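Local coordinates for protein Rho guanine nucleotide exchange factor 12 (Homo sapiens, PDB 1TXD) that acts as a guanine nucleotide exchange factor for the GTPase RhoA, the piece described here being its DH/PH domains, at residues A[34-39]-A[175-180]. The protein carries 1 engineered substitution. Residues are numbered along the deposited sequence; the frame is centred on the assembly and turned at random.
Sequences YTERAH and TKYPLL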
ATOM      1  N   TYR A  34      -0.891   8.630 -24.547  1.00 23.06           N
ATOM      2  CA  TYR A  34       0.177   9.549 -24.238  1.00 24.40           C
ATOM      3  C   TYR A  34       0.683   9.426 -22.784  1.00 22.45           C
ATOM      4  O   TYR A  34       1.877   9.462 -22.560  1.00 21.36           O
ATOM      5  CB  TYR A  34      -0.279  11.001 -24.513  1.00 27.28           C
ATOM      6  CG  TYR A  34       0.782  12.055 -24.225  1.00 34.45           C
ATOM      7  CD1 TYR A  34       1.559  12.589 -25.268  1.00 39.24           C
ATOM      8  CD2 TYR A  34       1.026  12.530 -22.897  1.00 38.01           C
ATOM      9  CE1 TYR A  34       2.553  13.560 -25.016  1.00 41.22           C
ATOM     10  CE2 TYR A  34       2.023  13.475 -22.643  1.00 40.63           C
ATOM     11  CZ  TYR A  34       2.779  13.991 -23.715  1.00 42.19           C
ATOM     12  OH  TYR A  34       3.755  14.933 -23.512  1.00 43.49           O
ATOM     13  N   THR A  35      -0.232   9.327 -21.822  1.00 20.53           N
ATOM     14  CA  THR A  35       0.133   9.261 -20.421  1.00 20.93           C
ATOM     15  C   THR A  35       0.666   7.868 -20.104  1.00 20.93           C
ATOM     16  O   THR A  35       1.354   7.715 -19.131  1.00 19.35           O
ATOM     17  CB  THR A  35      -1.053   9.555 -19.508  1.00 20.15           C
ATOM     18  OG1 THR A  35      -2.150   8.691 -19.850  1.00 21.82           O
ATOM     19  CG2 THR A  35      -1.575  10.955 -19.733  1.00 23.14           C
ATOM     20  N   GLU A  36       0.344   6.860 -20.930  1.00 21.74           N
ATOM     21  CA  GLU A  36       1.023   5.571 -20.830  1.00 21.94           C
ATOM     22  C   GLU A  36       2.470   5.685 -21.258  1.00 22.50           C
ATOM     23  O   GLU A  36       3.340   5.040 -20.648  1.00 19.44           O
ATOM     24  CB  GLU A  36       0.373   4.450 -21.672  1.00 22.46           C
ATOM     25  CG  GLU A  36       1.000   3.081 -21.409  1.00 21.66           C
ATOM     26  CD  GLU A  36       0.584   2.526 -20.082  1.00 23.34           C
ATOM     27  OE1 GLU A  36       1.288   1.646 -19.563  1.00 24.73           O
ATOM     28  OE2 GLU A  36      -0.427   2.990 -19.529  1.00 21.79           O
ATOM     29  N   ARG A  37       2.750   6.470 -22.300  1.00 23.17           N
ATOM     30  CA  ARG A  37       4.147   6.653 -22.727  1.00 25.06           C
ATOM     31  C   ARG A  37       4.949   7.420 -21.638  1.00 24.29           C
ATOM     32  O   ARG A  37       6.073   7.077 -21.309  1.00 21.57           O
ATOM     33  CB  ARG A  37       4.201   7.399 -24.051  1.00 27.75           C
ATOM     34  CG  ARG A  37       5.474   7.194 -24.872  1.00 33.56           C
ATOM     35  CD  ARG A  37       5.413   7.827 -26.291  1.00 38.00           C
ATOM     36  NE  ARG A  37       4.092   7.633 -26.912  1.00 41.81           N
ATOM     37  CZ  ARG A  37       3.192   8.595 -27.196  1.00 42.66           C
ATOM     38  NH1 ARG A  37       3.437   9.886 -26.937  1.00 44.68           N
ATOM     39  NH2 ARG A  37       2.027   8.248 -27.750  1.00 40.47           N
ATOM     40  N   ALA A  38       4.320   8.442 -21.068  1.00 24.67           N
ATOM     41  CA  ALA A  38       4.902   9.210 -19.975  1.00 24.15           C
ATOM     42  C   ALA A  38       5.233   8.268 -18.808  1.00 23.91           C
ATOM     43  O   ALA A  38       6.313   8.347 -18.220  1.00 21.40           O
ATOM     44  CB  ALA A  38       3.953  10.302 -19.532  1.00 23.84           C
ATOM     45  N   HIS A  39       4.282   7.387 -18.501  1.00 23.94           N
ATOM     46  CA  HIS A  39       4.448   6.416 -17.421  1.00 24.59           C
ATOM     47  C   HIS A  39       5.637   5.488 -17.598  1.00 22.37           C
ATOM     48  O   HIS A  39       6.421   5.275 -16.674  1.00 22.06           O
ATOM     49  CB  HIS A  39       3.222   5.536 -17.241  1.00 23.28           C
ATOM     50  CG  HIS A  39       3.321   4.656 -16.048  1.00 24.07           C
ATOM     51  ND1 HIS A  39       3.331   5.163 -14.762  1.00 25.17           N
ATOM     52  CD2 HIS A  39       3.538   3.323 -15.936  1.00 22.93           C
ATOM     53  CE1 HIS A  39       3.471   4.163 -13.915  1.00 22.59           C
ATOM     54  NE2 HIS A  39       3.563   3.037 -14.602  1.00 22.83           N
ATOM     55  N   THR A 175      -4.606   4.435 -10.289  1.00 21.11           N
ATOM     56  CA  THR A 175      -5.816   5.227  -9.950  1.00 24.19           C
ATOM     57  C   THR A 175      -6.374   5.933 -11.189  1.00 23.51           C
ATOM     58  O   THR A 175      -7.542   6.248 -11.222  1.00 24.23           O
ATOM     59  CB  THR A 175      -5.523   6.302  -8.885  1.00 25.16           C
ATOM     60  OG1 THR A 175      -4.637   7.270  -9.446  1.00 23.11           O
ATOM     61  CG2 THR A 175      -4.721   5.737  -7.691  1.00 27.31           C
ATOM     62  N   LYS A 176      -5.535   6.115 -12.221  1.00 24.63           N
ATOM     63  CA  LYS A 176      -5.886   6.872 -13.426  1.00 25.16           C
ATOM     64  C   LYS A 176      -6.642   6.051 -14.487  1.00 24.50           C
ATOM     65  O   LYS A 176      -7.493   6.564 -15.199  1.00 25.00           O
ATOM     66  CB  LYS A 176      -4.607   7.482 -14.052  1.00 26.61           C
ATOM     67  CG  LYS A 176      -3.905   8.597 -13.239  1.00 26.05           C
ATOM     68  CD  LYS A 176      -4.785   9.823 -13.083  1.00 30.69           C
ATOM     69  CE  LYS A 176      -4.274  10.823 -12.027  1.00 33.52           C
ATOM     70  NZ  LYS A 176      -2.953  11.440 -12.341  1.00 37.34           N
ATOM     71  N   TYR A 177      -6.368   4.760 -14.596  1.00 23.63           N
ATOM     72  CA  TYR A 177      -7.010   3.977 -15.660  1.00 23.54           C
ATOM     73  C   TYR A 177      -8.530   4.066 -15.678  1.00 25.39           C
ATOM     74  O   TYR A 177      -9.117   4.255 -16.744  1.00 25.92           O
ATOM     75  CB  TYR A 177      -6.564   2.524 -15.611  1.00 22.55           C
ATOM     76  CG  TYR A 177      -5.159   2.326 -16.080  1.00 20.61           C
ATOM     77  CD1 TYR A 177      -4.748   2.769 -17.343  1.00 20.28           C
ATOM     78  CD2 TYR A 177      -4.237   1.663 -15.303  1.00 19.92           C
ATOM     79  CE1 TYR A 177      -3.455   2.543 -17.793  1.00 21.09           C
ATOM     80  CE2 TYR A 177      -2.935   1.460 -15.758  1.00 18.09           C
ATOM     81  CZ  TYR A 177      -2.565   1.894 -16.969  1.00 19.51           C
ATOM     82  OH  TYR A 177      -1.287   1.695 -17.395  1.00 23.21           O
ATOM     83  N   PRO A 178      -9.194   3.976 -14.527  1.00 25.21           N
ATOM     84  CA  PRO A 178     -10.653   4.004 -14.543  1.00 24.59           C
ATOM     85  C   PRO A 178     -11.230   5.275 -15.165  1.00 26.88           C
ATOM     86  O   PRO A 178     -12.229   5.203 -15.885  1.00 25.85           O
ATOM     87  CB  PRO A 178     -11.032   3.918 -13.071  1.00 23.99           C
ATOM     88  CG  PRO A 178      -9.909   3.331 -12.404  1.00 24.67           C
ATOM     89  CD  PRO A 178      -8.663   3.795 -13.169  1.00 24.59           C
ATOM     90  N   LEU A 179     -10.607   6.414 -14.885  1.00 27.80           N
ATOM     91  CA  LEU A 179     -11.123   7.708 -15.299  1.00 28.97           C
ATOM     92  C   LEU A 179     -10.865   7.883 -16.800  1.00 28.04           C
ATOM     93  O   LEU A 179     -11.741   8.292 -17.564  1.00 28.58           O
ATOM     94  CB  LEU A 179     -10.431   8.811 -14.487  1.00 30.52           C
ATOM     95  CG  LEU A 179     -10.329   8.615 -12.955  1.00 32.78           C
ATOM     96  CD1 LEU A 179      -9.266   9.552 -12.290  1.00 33.26           C
ATOM     97  CD2 LEU A 179     -11.755   8.794 -12.333  1.00 32.88           C
ATOM     98  N   LEU A 180      -9.670   7.520 -17.222  1.00 27.09           N
ATOM     99  CA  LEU A 180      -9.321   7.529 -18.638  1.00 26.83           C
ATOM    100  C   LEU A 180     -10.288   6.714 -19.497  1.00 25.70           C
ATOM    101  O   LEU A 180     -10.708   7.177 -20.553  1.00 25.50           O
ATOM    102  CB  LEU A 180      -7.914   7.015 -18.829  1.00 26.26           C
ATOM    103  CG  LEU A 180      -6.813   7.908 -18.264  1.00 28.82           C
ATOM    104  CD1 LEU A 180      -5.525   7.129 -18.046  1.00 26.80           C
ATOM    105  CD2 LEU A 180      -6.556   9.125 -19.155  1.00 28.76           C
TER
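Thr35 and Glu36 on helix 20-57 face Tyr177 and Leu180 on helix 169-186, where the two helices run antiparallel inside the all-helical DH (RhoGEF) domain. The backbones stand well apart, Thr35 CA lying 9.5 Å from Lys176 CA, and side chains bridge the gap. Helix 169-186 is kinked here: Pro178 has no N-H, and Leu179 N makes no bond four residues back, only a weak one of 3.1 Å to Lys176 O. The polar link between the segments is a hydrogen bond of 2.6 Å from Tyr177 OH to Glu36 OE2, received on the syn lone pair of that oxygen. The two side chains cross at about a right angle, yet the carboxylate and ring planes lie only 19° apart, and OE2 meets the ring at its edge, in its plane. Glu36 reaches this place with CG anti to the backbone N (chi1 -173°) and a bend at chi2 (74°), which turns the carboxylate toward the phenol. Three partners grip the buried carboxylate and probably satisfy its charge: OE2 also forms a salt bridge with Arg173, while OE1 accepts a hydrogen bond from His79 of helix 72-90, so that three helices are joined through it. With an alanine here, Tyr177 OH would probably lose its acceptor and Arg173 this salt-bridge partner, and a gap is likely to open beside Leu82 and Met86. The Tyr177 ring also meets Phe109 and touches Cys204 of helix 191-230, which places it between helices of the bundle core. Thr35 OG1 is hydrogen-bonded to Glu31 O in its own helix and to Arg173 NH1 of helix 169-186; its one contact with segment 175-180 is a loose van der Waals approach, OG1 lying 4.1 Å from Leu180 CD1.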